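Local structure of MYB21 (Trichomonas vaginalis, 3OSG) at residues A27-G30 with K34-A37; A71-K76 with K100-T105; Q75-Y80 with A85-F90. The protein binds promoter-element DNA through the R2R3 Myb domain present here and probably regulates transcription by RNA polymerase II in the nucleus. All coordinates share one frame; numbering follows the deposited sequence.

Overall arrangement
Contact 1 lies in one Myb-like domain, and contacts 2 and 3 lie in the other, about 32 to 33 Å away between centres, on opposite sides of the chain's centre. Contact 1 and contact 3 each join the end of a longer helix to the short helix that follows it, whereas contact 2 sets helix 67-80 against the DNA-reading helix 96-109. Contacts 2 and 3 share helix 67-80 and touch: L73 meets I87 and I77 meets W103. Contacts 1 and 2 are partly buried, their packing mainly apolar; contact 3 lies at the surface, adding a cation-pi pair whose lysine also forms a salt bridge within its own helix. Hydrogen bonds to DNA occur in contact 2, to bases, and in contact 3, to a phosphate.

Contact 1: A27-G30 with K34-A37; sequences AQHG and KMIA
H29 and I36 sit where the backbones of 27-30 and 34-37 come nearest, with CA atoms 6.7 Å apart, and no hydrogen bond crosses between the two segments. Apolar packing does most of the joining. H29 CB rests 3.8 Å from I36 CG1, and the extended isoleucine chain (chi2 173°) carries CD1 onward to G30. Although I36 does not set out toward the other segment, its delta methyl thereby becomes the point of deepest approach. The same side chain also touches A25 and V26, farther back on helix 16-29, so it packs against several residues of that helix and is itself buried.

A second kind of contact is CH-pi. M35 CG stands over one face of the H29 imidazole, 4.1 Å from its centroid and 29° off the ring normal, hence displaced toward the CD2 and NE2 side. CG of Q28 lies over the other face, offset toward the rim, which leaves the ring flanked by aliphatic carbons. Beyond CG the methionine bends at both following torsions, and its sulfur end leads away from the histidine.

The third kind sets a carbonyl against a methyl: G30 O is 3.0 Å from I36 CD1, a tight fit for a polar atom and an aliphatic carbon. G30, with phi at +60°, is the first residue to leave helical geometry, and the chain turns here after helix 16-29. Just past the end of helix 33-38, T39 OG1 donates a hydrogen bond to I36 O.

The arrangement joins the end of helix 16-29 to helix 33-38 across a three-residue connection, the junction of the first and second helices of a Myb-like DNA-binding domain in the three-helix fold of the helix-turn-helix clan.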
loop_
_atom_site.group_PDB
_atom_site.type_symbol
_atom_site.label_atom_id
_atom_site.label_comp_id
_atom_site.label_asym_id
_atom_site.label_seq_id
_atom_site.Cartn_x
_atom_site.Cartn_y
_atom_site.Cartn_z
ATOM N N ALA A 27 -16.272 -2.436 6.842
ATOM C CA ALA A 27 -17.318 -3.449 6.951
ATOM C C ALA A 27 -18.679 -2.788 7.105
ATOM O O ALA A 27 -19.702 -3.336 6.705
ATOM C CB ALA A 27 -17.040 -4.359 8.143
ATOM N N GLN A 28 -18.681 -1.599 7.690
ATOM C CA GLN A 28 -19.909 -0.908 8.031
ATOM C C GLN A 28 -20.342 0.069 6.946
ATOM O O GLN A 28 -21.537 0.213 6.672
ATOM C CB GLN A 28 -19.715 -0.173 9.352
ATOM C CG GLN A 28 -20.899 0.667 9.795
ATOM C CD GLN A 28 -20.625 1.395 11.104
ATOM O OE1 GLN A 28 -21.386 2.279 11.509
ATOM N NE2 GLN A 28 -19.531 1.025 11.770
ATOM N N HIS A 29 -19.376 0.736 6.317
ATOM C CA HIS A 29 -19.695 1.759 5.317
ATOM C C HIS A 29 -19.227 1.451 3.907
ATOM O O HIS A 29 -19.438 2.246 2.989
ATOM C CB HIS A 29 -19.140 3.116 5.740
ATOM C CG HIS A 29 -19.824 3.690 6.935
ATOM N ND1 HIS A 29 -19.303 3.598 8.205
ATOM C CD2 HIS A 29 -21.009 4.331 7.059
ATOM C CE1 HIS A 29 -20.124 4.178 9.060
ATOM N NE2 HIS A 29 -21.170 4.627 8.390
ATOM N N GLY A 30 -18.590 0.306 3.719
ATOM C CA GLY A 30 -18.048 0.002 2.412
ATOM C C GLY A 30 -17.033 1.063 2.037
ATOM O O GLY A 30 -16.300 1.547 2.900
ATOM N N LYS A 34 -15.348 9.364 2.618
ATOM C CA LYS A 34 -15.625 10.584 3.368
ATOM C C LYS A 34 -16.344 10.295 4.667
ATOM O O LYS A 34 -16.023 10.876 5.701
ATOM C CB LYS A 34 -16.435 11.585 2.550
ATOM C CG LYS A 34 -15.591 12.446 1.661
ATOM C CD LYS A 34 -16.355 13.687 1.213
ATOM C CE LYS A 34 -15.408 14.708 0.591
ATOM N NZ LYS A 34 -15.725 16.110 1.003
ATOM N N MET A 35 -17.339 9.422 4.613
ATOM C CA MET A 35 -18.063 9.070 5.816
ATOM C C MET A 35 -17.102 8.318 6.724
ATOM O O MET A 35 -17.024 8.577 7.932
ATOM C CB MET A 35 -19.278 8.209 5.473
ATOM C CG MET A 35 -20.245 8.005 6.625
ATOM S SD MET A 35 -21.085 9.529 7.131
ATOM C CE MET A 35 -21.350 10.309 5.550
ATOM N N ILE A 36 -16.344 7.394 6.142
ATOM C CA ILE A 36 -15.392 6.645 6.935
ATOM C C ILE A 36 -14.442 7.591 7.665
ATOM O O ILE A 36 -14.288 7.489 8.873
ATOM C CB ILE A 36 -14.627 5.639 6.091
ATOM C CG1 ILE A 36 -15.544 4.466 5.756
ATOM C CG2 ILE A 36 -13.380 5.146 6.852
ATOM C CD1 ILE A 36 -14.967 3.481 4.783
ATOM N N ALA A 37 -13.854 8.541 6.945
ATOM C CA ALA A 37 -12.846 9.431 7.534
ATOM C C ALA A 37 -13.440 10.383 8.585
ATOM O O ALA A 37 -12.729 10.894 9.455
ATOM C CB ALA A 37 -12.127 10.228 6.435
#

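Contact 2: A71-K76 with K100-T105; sequences ALLVQK and KNRWVT. With nucleotides of chain C; nucleotides of chain B.
The recognition helix of a Myb-type helix-turn-helix domain is held here from behind, where L73 of helix 67-80 meets R102 and W103 of helix 96-109, while other residues of the same helix read DNA in the major groove. L73 CD2 does the touching: it lies 4.0 Å from R102 CB, equally close to R102 CG, and 4.1 Å from the backbone N of W103. The leucine is buried, and I99, I87 and F91 touch it too. W103 brings its indole toward the first helix and meets W84, in keeping with the tryptophan-rich core known from Myb repeats; W65 packs on R102.

Beyond its aliphatic part, R102 turns polar. NH2 forms a salt bridge with D70, and an edge of the guanidinium faces OP2 of DT4 of chain B at the longer distance of 4.0 Å from NH1. The carboxylate probably steadies the group beside the DNA backbone.

K100 points away from helix 67-80. Its chain is extended until it bends at the last torsion (chi4 67°), which brings NZ between two acceptors of one guanine: O6 of DG6 of chain C at 2.9 Å and N7 of the same base at 3.1 Å. A cytosine base also receives the ammonium in a cation-pi contact.

V104 supplies an apolar element, its CG1 lying 3.8 Å from the thymine methyl C7 of DT4 of chain B. N101 grips an adenine with both ends of its amide. OD1 accepts from N6 of DA5 of chain B at 3.1 Å, a fairly straight bond (163°), whereas ND2 donates to N7 of that base at 2.9 Å in a more bent one (140°).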
loop_
_atom_site.group_PDB
_atom_site.type_symbol
_atom_site.label_atom_id
_atom_site.label_comp_id
_atom_site.label_asym_id
_atom_site.label_seq_id
_atom_site.Cartn_x
_atom_site.Cartn_y
_atom_site.Cartn_z
ATOM N N ALA A 71 12.175 -11.674 -9.819
ATOM C CA ALA A 71 12.569 -12.001 -11.186
ATOM C C ALA A 71 11.469 -11.568 -12.140
ATOM O O ALA A 71 11.729 -10.949 -13.171
ATOM C CB ALA A 71 12.848 -13.497 -11.317
ATOM N N LEU A 72 10.229 -11.867 -11.783
ATOM C CA LEU A 72 9.103 -11.368 -12.565
ATOM C C LEU A 72 9.153 -9.836 -12.711
ATOM O O LEU A 72 8.951 -9.302 -13.803
ATOM C CB LEU A 72 7.781 -11.823 -11.949
ATOM C CG LEU A 72 6.520 -11.451 -12.732
ATOM C CD1 LEU A 72 6.540 -12.016 -14.171
ATOM C CD2 LEU A 72 5.289 -11.929 -11.983
ATOM N N LEU A 73 9.450 -9.130 -11.620
ATOM C CA LEU A 73 9.464 -7.667 -11.664
ATOM C C LEU A 73 10.493 -7.115 -12.635
ATOM O O LEU A 73 10.235 -6.151 -13.345
ATOM C CB LEU A 73 9.722 -7.067 -10.280
ATOM C CG LEU A 73 9.563 -5.545 -10.219
ATOM C CD1 LEU A 73 8.250 -5.138 -10.888
ATOM C CD2 LEU A 73 9.587 -5.060 -8.778
ATOM N N VAL A 74 11.677 -7.705 -12.658
ATOM C CA VAL A 74 12.693 -7.209 -13.573
ATOM C C VAL A 74 12.239 -7.441 -15.016
ATOM O O VAL A 74 12.427 -6.584 -15.871
ATOM C CB VAL A 74 14.056 -7.868 -13.323
ATOM C CG1 VAL A 74 14.538 -7.590 -11.896
ATOM C CG2 VAL A 74 13.962 -9.343 -13.540
ATOM N N GLN A 75 11.621 -8.589 -15.278
ATOM C CA GLN A 75 11.112 -8.881 -16.620
ATOM C C GLN A 75 9.968 -7.951 -17.004
ATOM O O GLN A 75 9.966 -7.364 -18.089
ATOM C CB GLN A 75 10.655 -10.338 -16.725
ATOM C CG GLN A 75 9.714 -10.619 -17.897
ATOM C CD GLN A 75 9.381 -12.100 -18.039
ATOM O OE1 GLN A 75 8.248 -12.471 -18.363
ATOM N NE2 GLN A 75 10.371 -12.957 -17.786
ATOM N N LYS A 76 8.996 -7.802 -16.113
ATOM C CA LYS A 76 7.864 -6.941 -16.427
ATOM C C LYS A 76 8.252 -5.474 -16.629
ATOM O O LYS A 76 7.599 -4.757 -17.377
ATOM C CB LYS A 76 6.748 -7.092 -15.394
ATOM C CG LYS A 76 6.012 -8.409 -15.488
ATOM C CD LYS A 76 5.578 -8.674 -16.929
ATOM C CE LYS A 76 4.614 -9.855 -17.016
ATOM N NZ LYS A 76 4.579 -10.449 -18.387
ATOM N N LYS A 100 6.418 -0.314 -6.948
ATOM C CA LYS A 100 7.390 0.767 -7.117
ATOM C C LYS A 100 8.395 0.889 -5.942
ATOM O O LYS A 100 9.556 1.218 -6.158
ATOM C CB LYS A 100 6.749 2.107 -7.533
ATOM C CG LYS A 100 5.922 2.857 -6.494
ATOM C CD LYS A 100 5.324 4.125 -7.121
ATOM C CE LYS A 100 4.420 4.858 -6.136
ATOM N NZ LYS A 100 5.217 5.414 -4.996
ATOM N N ASN A 101 7.974 0.573 -4.717
ATOM C CA ASN A 101 8.941 0.468 -3.616
ATOM C C ASN A 101 9.969 -0.647 -3.869
ATOM O O ASN A 101 11.169 -0.486 -3.617
ATOM C CB ASN A 101 8.235 0.218 -2.268
ATOM C CG ASN A 101 7.643 1.493 -1.669
ATOM O OD1 ASN A 101 8.122 2.603 -1.915
ATOM N ND2 ASN A 101 6.607 1.332 -0.870
ATOM N N ARG A 102 9.487 -1.780 -4.358
ATOM C CA ARG A 102 10.345 -2.935 -4.573
ATOM C C ARG A 102 11.349 -2.705 -5.687
ATOM O O ARG A 102 12.432 -3.287 -5.663
ATOM C CB ARG A 102 9.520 -4.179 -4.874
ATOM C CG ARG A 102 10.327 -5.447 -4.840
ATOM C CD ARG A 102 10.841 -5.735 -3.449
ATOM N NE ARG A 102 11.681 -6.925 -3.469
ATOM C CZ ARG A 102 12.385 -7.373 -2.436
ATOM N NH1 ARG A 102 12.371 -6.729 -1.280
ATOM N NH2 ARG A 102 13.117 -8.468 -2.569
ATOM N N TRP A 103 11.002 -1.863 -6.658
ATOM C CA TRP A 103 11.937 -1.569 -7.730
ATOM C C TRP A 103 13.170 -0.843 -7.198
ATOM O O TRP A 103 14.279 -1.071 -7.662
ATOM C CB TRP A 103 11.302 -0.756 -8.852
ATOM C CG TRP A 103 12.340 -0.306 -9.838
ATOM C CD1 TRP A 103 12.687 0.982 -10.144
ATOM C CD2 TRP A 103 13.187 -1.154 -10.630
ATOM N NE1 TRP A 103 13.697 0.984 -11.081
ATOM C CE2 TRP A 103 14.021 -0.313 -11.395
ATOM C CE3 TRP A 103 13.333 -2.540 -10.753
ATOM C CZ2 TRP A 103 14.981 -0.817 -12.283
ATOM C CZ3 TRP A 103 14.284 -3.040 -11.645
ATOM C CH2 TRP A 103 15.090 -2.177 -12.393
ATOM N N VAL A 104 12.965 0.032 -6.224
ATOM C CA VAL A 104 14.078 0.732 -5.578
ATOM C C VAL A 104 15.030 -0.288 -4.979
ATOM O O VAL A 104 16.244 -0.222 -5.169
ATOM C CB VAL A 104 13.570 1.717 -4.492
ATOM C CG1 VAL A 104 14.709 2.396 -3.794
ATOM C CG2 VAL A 104 12.617 2.772 -5.113
ATOM N N THR A 105 14.467 -1.251 -4.265
ATOM C CA THR A 105 15.266 -2.229 -3.556
ATOM C C THR A 105 15.962 -3.167 -4.549
ATOM O O THR A 105 17.153 -3.472 -4.414
ATOM C CB THR A 105 14.392 -3.018 -2.585
ATOM O OG1 THR A 105 13.607 -2.106 -1.796
ATOM C CG2 THR A 105 15.243 -3.888 -1.691
ATOM P P DG C 6 7.308 7.383 -11.386
ATOM O OP1 DG C 6 8.032 7.440 -12.672
ATOM O OP2 DG C 6 7.460 6.199 -10.534
ATOM O "O5'" DG C 6 7.664 8.697 -10.598
ATOM C "C5'" DG C 6 7.492 9.945 -11.254
ATOM C "C4'" DG C 6 7.625 11.110 -10.290
ATOM O "O4'" DG C 6 6.662 11.042 -9.197
ATOM C "C3'" DG C 6 8.997 11.226 -9.646
ATOM O "O3'" DG C 6 9.285 12.633 -9.640
ATOM C "C2'" DG C 6 8.770 10.619 -8.258
ATOM C "C1'" DG C 6 7.325 11.011 -7.943
ATOM N N9 DG C 6 6.566 10.036 -7.158
ATOM C C8 DG C 6 6.422 8.718 -7.469
ATOM N N7 DG C 6 5.668 8.060 -6.636
ATOM C C5 DG C 6 5.276 9.006 -5.703
ATOM C C6 DG C 6 4.449 8.851 -4.553
ATOM O O6 DG C 6 3.882 7.806 -4.171
ATOM N N1 DG C 6 4.298 10.060 -3.865
ATOM C C2 DG C 6 4.890 11.246 -4.276
ATOM N N2 DG C 6 4.666 12.339 -3.541
ATOM N N3 DG C 6 5.663 11.386 -5.347
ATOM C C4 DG C 6 5.814 10.233 -6.020
ATOM P P DA B 5 5.579 -0.745 3.611
ATOM O OP1 DA B 5 5.601 -1.965 4.419
ATOM O OP2 DA B 5 5.145 -0.779 2.197
ATOM O "O5'" DA B 5 4.676 0.323 4.387
ATOM C "C5'" DA B 5 4.999 0.607 5.733
ATOM C "C4'" DA B 5 4.517 1.989 6.097
ATOM O "O4'" DA B 5 5.334 2.969 5.407
ATOM C "C3'" DA B 5 3.077 2.301 5.683
ATOM O "O3'" DA B 5 2.533 3.198 6.637
ATOM C "C2'" DA B 5 3.238 2.988 4.334
ATOM C "C1'" DA B 5 4.551 3.737 4.517
ATOM N N9 DA B 5 5.338 3.843 3.289
ATOM C C8 DA B 5 5.492 2.881 2.332
ATOM N N7 DA B 5 6.260 3.239 1.326
ATOM C C5 DA B 5 6.664 4.511 1.657
ATOM C C6 DA B 5 7.512 5.426 1.006
ATOM N N6 DA B 5 8.109 5.153 -0.160
ATOM N N1 DA B 5 7.725 6.614 1.593
ATOM C C2 DA B 5 7.135 6.865 2.768
ATOM N N3 DA B 5 6.310 6.075 3.473
ATOM C C4 DA B 5 6.109 4.903 2.865
ATOM P P DT B 4 11.604 -3.318 2.445
ATOM O OP1 DT B 4 11.169 -4.453 3.265
ATOM O OP2 DT B 4 11.771 -3.470 0.992
ATOM O "O5'" DT B 4 10.596 -2.090 2.705
ATOM C "C5'" DT B 4 10.313 -1.711 4.053
ATOM C "C4'" DT B 4 9.328 -0.555 4.085
ATOM O "O4'" DT B 4 10.030 0.660 3.732
ATOM C "C3'" DT B 4 8.173 -0.638 3.089
ATOM O "O3'" DT B 4 7.025 -0.063 3.704
ATOM C "C2'" DT B 4 8.627 0.279 1.966
ATOM C "C1'" DT B 4 9.215 1.374 2.836
ATOM N N1 DT B 4 10.057 2.370 2.170
ATOM C C2 DT B 4 10.151 3.621 2.726
ATOM O O2 DT B 4 9.581 3.951 3.755
ATOM N N3 DT B 4 10.957 4.489 2.046
ATOM C C4 DT B 4 11.659 4.224 0.885
ATOM O O4 DT B 4 12.358 5.080 0.364
ATOM C C5 DT B 4 11.513 2.894 0.342
ATOM C C7 DT B 4 12.231 2.494 -0.916
ATOM C C6 DT B 4 10.734 2.032 1.014
#

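Contact 3: Q75-Y80 with A85-F90; sequences QKIQEY and AIIAKF. With nucleotides of chain C.
The K76 side chain crosses that of F90 at about a right angle, its end over the ring. A bend at chi2 (-50°), after which the chain runs extended, places CE 3.7 Å from the ring centroid over one face, and NZ follows at 4.3 Å, 12° off the normal, as a cation-pi partner. The same NZ holds a salt bridge to E79 OE1 at 2.9 Å, met on the syn side of the carboxylate, so the ammonium is tied at once to a charge and to a ring.

Y80 is sandwiched. I86 CG2 sits over the centre of one face, 3.7 Å from the centroid, and E79 CG lies over the opposite face. Toward F90 the two rings meet rim to rim, with CE2 of Y80 3.4 Å from CE1 of F90 and planes turned by 22°.

In the Myb three-helix fold this is where the first helix of a domain meets the second, and the buried I87 fills the angle between them. Its extended chain sends CD1 to within 3.8 Å of I77 CG1, while its CG1 slides past Y80 CB. Near the start of helix 84-88, the backbone N of A85 donates to OP2 of DC5 of chain C at 2.9 Å.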
loop_
_atom_site.group_PDB
_atom_site.type_symbol
_atom_site.label_atom_id
_atom_site.label_comp_id
_atom_site.label_asym_id
_atom_site.label_seq_id
_atom_site.Cartn_x
_atom_site.Cartn_y
_atom_site.Cartn_z
ATOM N N GLN A 75 11.621 -8.589 -15.278
ATOM C CA GLN A 75 11.112 -8.881 -16.620
ATOM C C GLN A 75 9.968 -7.951 -17.004
ATOM O O GLN A 75 9.966 -7.364 -18.089
ATOM C CB GLN A 75 10.655 -10.338 -16.725
ATOM C CG GLN A 75 9.714 -10.619 -17.897
ATOM C CD GLN A 75 9.381 -12.100 -18.039
ATOM O OE1 GLN A 75 8.248 -12.471 -18.363
ATOM N NE2 GLN A 75 10.371 -12.957 -17.786
ATOM N N LYS A 76 8.996 -7.802 -16.113
ATOM C CA LYS A 76 7.864 -6.941 -16.427
ATOM C C LYS A 76 8.252 -5.474 -16.629
ATOM O O LYS A 76 7.599 -4.757 -17.377
ATOM C CB LYS A 76 6.748 -7.092 -15.394
ATOM C CG LYS A 76 6.012 -8.409 -15.488
ATOM C CD LYS A 76 5.578 -8.674 -16.929
ATOM C CE LYS A 76 4.614 -9.855 -17.016
ATOM N NZ LYS A 76 4.579 -10.449 -18.387
ATOM N N ILE A 77 9.310 -5.023 -15.969
ATOM C CA ILE A 77 9.752 -3.643 -16.139
ATOM C C ILE A 77 10.514 -3.455 -17.447
ATOM O O ILE A 77 10.539 -2.358 -18.017
ATOM C CB ILE A 77 10.641 -3.169 -14.969
ATOM C CG1 ILE A 77 9.843 -3.167 -13.663
ATOM C CG2 ILE A 77 11.156 -1.776 -15.238
ATOM C CD1 ILE A 77 10.690 -2.851 -12.439
ATOM N N GLN A 78 11.159 -4.517 -17.910
ATOM C CA GLN A 78 11.750 -4.495 -19.243
ATOM C C GLN A 78 10.614 -4.429 -20.268
ATOM O O GLN A 78 10.722 -3.751 -21.285
ATOM C CB GLN A 78 12.621 -5.734 -19.480
ATOM C CG GLN A 78 13.822 -5.853 -18.550
ATOM C CD GLN A 78 14.686 -7.070 -18.854
ATOM O OE1 GLN A 78 15.761 -6.949 -19.438
ATOM N NE2 GLN A 78 14.213 -8.247 -18.460
ATOM N N GLU A 79 9.519 -5.123 -19.981
ATOM C CA GLU A 79 8.374 -5.144 -20.882
ATOM C C GLU A 79 7.576 -3.826 -20.894
ATOM O O GLU A 79 7.280 -3.289 -21.960
ATOM C CB GLU A 79 7.460 -6.341 -20.575
ATOM C CG GLU A 79 6.157 -6.386 -21.393
ATOM C CD GLU A 79 5.368 -7.690 -21.215
ATOM O OE1 GLU A 79 5.644 -8.438 -20.246
ATOM O OE2 GLU A 79 4.469 -7.969 -22.046
ATOM N N TYR A 80 7.252 -3.296 -19.717
ATOM C CA TYR A 80 6.302 -2.185 -19.617
ATOM C C TYR A 80 6.891 -0.847 -19.199
ATOM O O TYR A 80 6.227 0.179 -19.280
ATOM C CB TYR A 80 5.204 -2.536 -18.620
ATOM C CG TYR A 80 4.249 -3.597 -19.097
ATOM C CD1 TYR A 80 3.368 -3.349 -20.145
ATOM C CD2 TYR A 80 4.203 -4.834 -18.486
ATOM C CE1 TYR A 80 2.483 -4.310 -20.570
ATOM C CE2 TYR A 80 3.316 -5.804 -18.909
ATOM C CZ TYR A 80 2.462 -5.535 -19.955
ATOM O OH TYR A 80 1.579 -6.505 -20.375
ATOM N N ALA A 85 1.081 0.360 -12.089
ATOM C CA ALA A 85 -0.280 -0.156 -11.952
ATOM C C ALA A 85 -0.558 -1.310 -12.924
ATOM O O ALA A 85 -1.210 -2.289 -12.572
ATOM C CB ALA A 85 -1.295 0.966 -12.171
ATOM N N ILE A 86 -0.057 -1.190 -14.146
ATOM C CA ILE A 86 -0.132 -2.291 -15.097
ATOM C C ILE A 86 0.646 -3.484 -14.581
ATOM O O ILE A 86 0.128 -4.597 -14.525
ATOM C CB ILE A 86 0.434 -1.882 -16.456
ATOM C CG1 ILE A 86 -0.568 -0.967 -17.169
ATOM C CG2 ILE A 86 0.741 -3.108 -17.301
ATOM C CD1 ILE A 86 -0.204 -0.644 -18.615
ATOM N N ILE A 87 1.891 -3.239 -14.189
ATOM C CA ILE A 87 2.764 -4.300 -13.734
ATOM C C ILE A 87 2.188 -5.034 -12.536
ATOM O O ILE A 87 2.339 -6.250 -12.427
ATOM C CB ILE A 87 4.162 -3.757 -13.401
ATOM C CG1 ILE A 87 4.849 -3.311 -14.686
ATOM C CG2 ILE A 87 4.990 -4.820 -12.732
ATOM C CD1 ILE A 87 6.128 -2.589 -14.467
ATOM N N ALA A 88 1.524 -4.298 -11.644
ATOM C CA ALA A 88 0.992 -4.883 -10.416
ATOM C C ALA A 88 -0.143 -5.862 -10.715
ATOM O O ALA A 88 -0.496 -6.704 -9.878
ATOM C CB ALA A 88 0.513 -3.791 -9.477
ATOM N N LYS A 89 -0.721 -5.738 -11.904
ATOM C CA LYS A 89 -1.728 -6.693 -12.348
ATOM C C LYS A 89 -1.178 -8.124 -12.256
ATOM O O LYS A 89 -1.892 -9.055 -11.866
ATOM C CB LYS A 89 -2.149 -6.394 -13.787
ATOM C CG LYS A 89 -2.973 -5.130 -13.987
ATOM C CD LYS A 89 -4.361 -5.291 -13.393
ATOM C CE LYS A 89 -5.337 -4.273 -13.980
ATOM N NZ LYS A 89 -6.744 -4.586 -13.588
ATOM N N PHE A 90 0.098 -8.290 -12.608
ATOM C CA PHE A 90 0.731 -9.615 -12.606
ATOM C C PHE A 90 1.182 -10.110 -11.229
ATOM O O PHE A 90 1.765 -11.185 -11.123
ATOM C CB PHE A 90 1.904 -9.653 -13.590
ATOM C CG PHE A 90 1.530 -9.245 -14.984
ATOM C CD1 PHE A 90 1.754 -7.954 -15.427
ATOM C CD2 PHE A 90 0.930 -10.150 -15.844
ATOM C CE1 PHE A 90 1.393 -7.574 -16.710
ATOM C CE2 PHE A 90 0.566 -9.781 -17.124
ATOM C CZ PHE A 90 0.799 -8.493 -17.563
ATOM P P DA C 4 -4.763 2.833 -11.552
ATOM O OP1 DA C 4 -4.860 2.282 -12.917
ATOM O OP2 DA C 4 -4.707 1.958 -10.360
ATOM O "O5'" DA C 4 -3.488 3.803 -11.533
ATOM C "C5'" DA C 4 -3.342 4.723 -12.606
ATOM C "C4'" DA C 4 -2.237 5.714 -12.269
ATOM O "O4'" DA C 4 -2.661 6.547 -11.166
ATOM C "C3'" DA C 4 -0.932 5.076 -11.796
ATOM O "O3'" DA C 4 -0.013 5.206 -12.852
ATOM C "C2'" DA C 4 -0.503 5.904 -10.588
ATOM C "C1'" DA C 4 -1.497 7.071 -10.574
ATOM N N9 DA C 4 -1.849 7.538 -9.238
ATOM C C8 DA C 4 -2.486 6.810 -8.278
ATOM N N7 DA C 4 -2.681 7.465 -7.157
ATOM C C5 DA C 4 -2.136 8.720 -7.399
ATOM C C6 DA C 4 -2.021 9.887 -6.611
ATOM N N6 DA C 4 -2.468 9.995 -5.351
ATOM N N1 DA C 4 -1.418 10.952 -7.164
ATOM C C2 DA C 4 -0.965 10.869 -8.416
ATOM N N3 DA C 4 -1.017 9.836 -9.241
ATOM C C4 DA C 4 -1.630 8.785 -8.682
ATOM P P DC C 5 1.354 4.377 -12.796
ATOM O OP1 DC C 5 1.726 4.096 -14.197
ATOM O OP2 DC C 5 1.196 3.274 -11.832
ATOM O "O5'" DC C 5 2.322 5.466 -12.154
ATOM C "C5'" DC C 5 2.561 6.654 -12.855
ATOM C "C4'" DC C 5 3.405 7.539 -11.983
ATOM O "O4'" DC C 5 2.598 7.984 -10.865
ATOM C "C3'" DC C 5 4.648 6.865 -11.386
ATOM O "O3'" DC C 5 5.759 7.699 -11.694
ATOM C "C2'" DC C 5 4.356 6.835 -9.887
ATOM C "C1'" DC C 5 3.457 8.064 -9.748
ATOM N N1 DC C 5 2.625 8.060 -8.518
ATOM C C2 DC C 5 2.489 9.226 -7.779
ATOM O O2 DC C 5 3.083 10.222 -8.182
ATOM N N3 DC C 5 1.717 9.213 -6.658
ATOM C C4 DC C 5 1.114 8.083 -6.280
ATOM N N4 DC C 5 0.367 8.087 -5.179
ATOM C C5 DC C 5 1.232 6.882 -7.032
ATOM C C6 DC C 5 1.996 6.915 -8.126
#